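Local coordinates for protein cytochrome C2, ISO-2 (Rhodospirillum centenum, PDB 1JDL) that carries electrons through its covalently bound heme to the oxidized bacteriochlorophyll of photosynthesis, and may also serve in the respiratory chain, at residues E9-K14 / E105-D110. Numbering follows the deposited sequence.
Sequences EAVFKK and EQERKD
V11 and K14 of the N-terminal helical region meet E107 of helix 105-115. This is the packing of N- and C-terminal helices that characterises the cytochrome c fold. The two backbones come nearest at V11 and E107, whose CA atoms are 6.3 Å apart.

V11 is buried and supplies the apolar part. Its CG1 lies anti to the backbone N (chi1 175°), and both methyls reach E107. CG1 touches the E107 backbone O at 3.8 Å. CG2 lies against the E107 side chain, 4.1 Å from its CG. The two side chains meet at a slant, with CB and CG of E107 against the valine methyls. V11 also touches V111, one turn beyond E107 on the same helix.

D110 only grazes V11: its CB is 4.5 Å from V11 CG2. Its carboxylate turns to other partners. OD1 accepts a hydrogen bond from the backbone N of D4, and OD2 accepts one from Q106 NE2 at 3.1 Å. The Q106 donor is tilted 33° from the carboxylate plane.

K14 is exposed and supplies the polar part of the contact. It also touches the heme, and it precedes C15, which is covalently attached to the heme. Beyond CG its chain is extended and crosses E107 at about a right angle. This brings the ammonium to the carboxylate in a salt bridge. The grip is uneven: K14 NZ is a weak donor to E107 OE1 at 3.3 Å, whereas its shorter bond, 2.8 Å to E107 OE2, uses the syn lone pair of that oxygen.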
loop_
_atom_site.group_PDB
_atom_site.type_symbol
_atom_site.label_atom_id
_atom_site.label_comp_id
_atom_site.label_asym_id
_atom_site.label_seq_id
_atom_site.Cartn_x
_atom_site.Cartn_y
_atom_site.Cartn_z
ATOM N N GLU A 9 -14.732 4.331 3.390
ATOM C CA GLU A 9 -14.344 5.100 4.567
ATOM C C GLU A 9 -14.509 4.254 5.826
ATOM O O GLU A 9 -13.748 4.393 6.786
ATOM C CB GLU A 9 -15.195 6.370 4.677
ATOM C CG GLU A 9 -14.818 7.259 5.850
ATOM C CD GLU A 9 -15.646 8.529 5.912
ATOM O OE1 GLU A 9 -15.409 9.347 6.825
ATOM O OE2 GLU A 9 -16.534 8.709 5.049
ATOM N N ALA A 10 -15.506 3.375 5.810
ATOM C CA ALA A 10 -15.773 2.492 6.937
ATOM C C ALA A 10 -14.713 1.395 6.987
ATOM O O ALA A 10 -14.243 1.014 8.059
ATOM C CB ALA A 10 -17.162 1.875 6.799
ATOM N N VAL A 11 -14.342 0.884 5.818
ATOM C CA VAL A 11 -13.327 -0.155 5.740
ATOM C C VAL A 11 -11.997 0.419 6.221
ATOM O O VAL A 11 -11.200 -0.274 6.853
ATOM C CB VAL A 11 -13.153 -0.669 4.292
ATOM C CG1 VAL A 11 -12.007 -1.668 4.226
ATOM C CG2 VAL A 11 -14.439 -1.325 3.811
ATOM N N PHE A 12 -11.766 1.697 5.935
ATOM C CA PHE A 12 -10.519 2.337 6.332
ATOM C C PHE A 12 -10.308 2.334 7.843
ATOM O O PHE A 12 -9.201 2.582 8.322
ATOM C CB PHE A 12 -10.457 3.776 5.817
ATOM C CG PHE A 12 -9.085 4.375 5.885
ATOM C CD1 PHE A 12 -8.103 3.995 4.974
ATOM C CD2 PHE A 12 -8.752 5.280 6.888
ATOM C CE1 PHE A 12 -6.811 4.503 5.065
ATOM C CE2 PHE A 12 -7.463 5.793 6.987
ATOM C CZ PHE A 12 -6.492 5.402 6.073
ATOM N N LYS A 13 -11.369 2.077 8.601
ATOM C CA LYS A 13 -11.238 2.028 10.049
ATOM C C LYS A 13 -10.239 0.927 10.402
ATOM O O LYS A 13 -9.561 0.997 11.427
ATOM C CB LYS A 13 -12.592 1.737 10.703
ATOM C CG LYS A 13 -13.593 2.873 10.566
ATOM C CD LYS A 13 -14.907 2.535 11.255
ATOM C CE LYS A 13 -15.881 3.699 11.184
ATOM N NZ LYS A 13 -17.180 3.372 11.840
ATOM N N LYS A 14 -10.154 -0.080 9.540
ATOM C CA LYS A 14 -9.236 -1.199 9.738
ATOM C C LYS A 14 -7.794 -0.819 9.410
ATOM O O LYS A 14 -6.873 -1.599 9.658
ATOM C CB LYS A 14 -9.644 -2.388 8.866
ATOM C CG LYS A 14 -11.003 -2.979 9.214
ATOM C CD LYS A 14 -11.321 -4.161 8.318
ATOM C CE LYS A 14 -12.652 -4.792 8.696
ATOM N NZ LYS A 14 -12.917 -6.008 7.882
ATOM N N GLU A 105 -12.616 -9.146 -1.331
ATOM C CA GLU A 105 -12.534 -8.382 -2.573
ATOM C C GLU A 105 -13.325 -7.078 -2.559
ATOM O O GLU A 105 -12.830 -6.043 -3.015
ATOM C CB GLU A 105 -12.997 -9.246 -3.750
ATOM C CG GLU A 105 -12.828 -8.573 -5.102
ATOM C CD GLU A 105 -13.166 -9.489 -6.259
ATOM O OE1 GLU A 105 -14.340 -9.900 -6.376
ATOM O OE2 GLU A 105 -12.253 -9.799 -7.052
ATOM N N GLN A 106 -14.549 -7.122 -2.044
ATOM C CA GLN A 106 -15.383 -5.928 -1.996
ATOM C C GLN A 106 -14.757 -4.863 -1.099
ATOM O O GLN A 106 -14.677 -3.697 -1.479
ATOM C CB GLN A 106 -16.787 -6.267 -1.491
ATOM C CG GLN A 106 -17.763 -5.100 -1.561
ATOM C CD GLN A 106 -17.905 -4.544 -2.967
ATOM O OE1 GLN A 106 -18.193 -5.280 -3.913
ATOM N NE2 GLN A 106 -17.705 -3.238 -3.111
ATOM N N GLU A 107 -14.318 -5.263 0.089
ATOM C CA GLU A 107 -13.698 -4.315 1.005
ATOM C C GLU A 107 -12.480 -3.672 0.360
ATOM O O GLU A 107 -12.240 -2.474 0.528
ATOM C CB GLU A 107 -13.282 -5.002 2.302
ATOM C CG GLU A 107 -14.445 -5.362 3.203
ATOM C CD GLU A 107 -13.983 -5.794 4.577
ATOM O OE1 GLU A 107 -13.369 -6.875 4.688
ATOM O OE2 GLU A 107 -14.225 -5.045 5.545
ATOM N N ARG A 108 -11.713 -4.470 -0.374
ATOM C CA ARG A 108 -10.529 -3.953 -1.049
ATOM C C ARG A 108 -10.932 -2.921 -2.092
ATOM O O ARG A 108 -10.339 -1.848 -2.167
ATOM C CB ARG A 108 -9.747 -5.088 -1.714
ATOM C CG ARG A 108 -8.834 -5.847 -0.765
ATOM C CD ARG A 108 -8.093 -6.946 -1.501
ATOM N NE ARG A 108 -8.947 -8.099 -1.771
ATOM C CZ ARG A 108 -8.800 -8.911 -2.813
ATOM N NH1 ARG A 108 -7.833 -8.695 -3.694
ATOM N NH2 ARG A 108 -9.612 -9.949 -2.970
ATOM N N LYS A 109 -11.942 -3.242 -2.899
ATOM C CA LYS A 109 -12.401 -2.306 -3.923
ATOM C C LYS A 109 -12.873 -0.998 -3.295
ATOM O O LYS A 109 -12.558 0.088 -3.786
ATOM C CB LYS A 109 -13.557 -2.903 -4.732
ATOM C CG LYS A 109 -13.196 -4.093 -5.596
ATOM C CD LYS A 109 -14.399 -4.510 -6.429
ATOM C CE LYS A 109 -14.085 -5.695 -7.323
ATOM N NZ LYS A 109 -15.264 -6.059 -8.156
ATOM N N ASP A 110 -13.627 -1.108 -2.205
ATOM C CA ASP A 110 -14.162 0.065 -1.528
ATOM C C ASP A 110 -13.105 0.927 -0.855
ATOM O O ASP A 110 -13.144 2.153 -0.955
ATOM C CB ASP A 110 -15.211 -0.339 -0.486
ATOM C CG ASP A 110 -16.434 -0.992 -1.106
ATOM O OD1 ASP A 110 -16.794 -0.627 -2.245
ATOM O OD2 ASP A 110 -17.043 -1.861 -0.443
#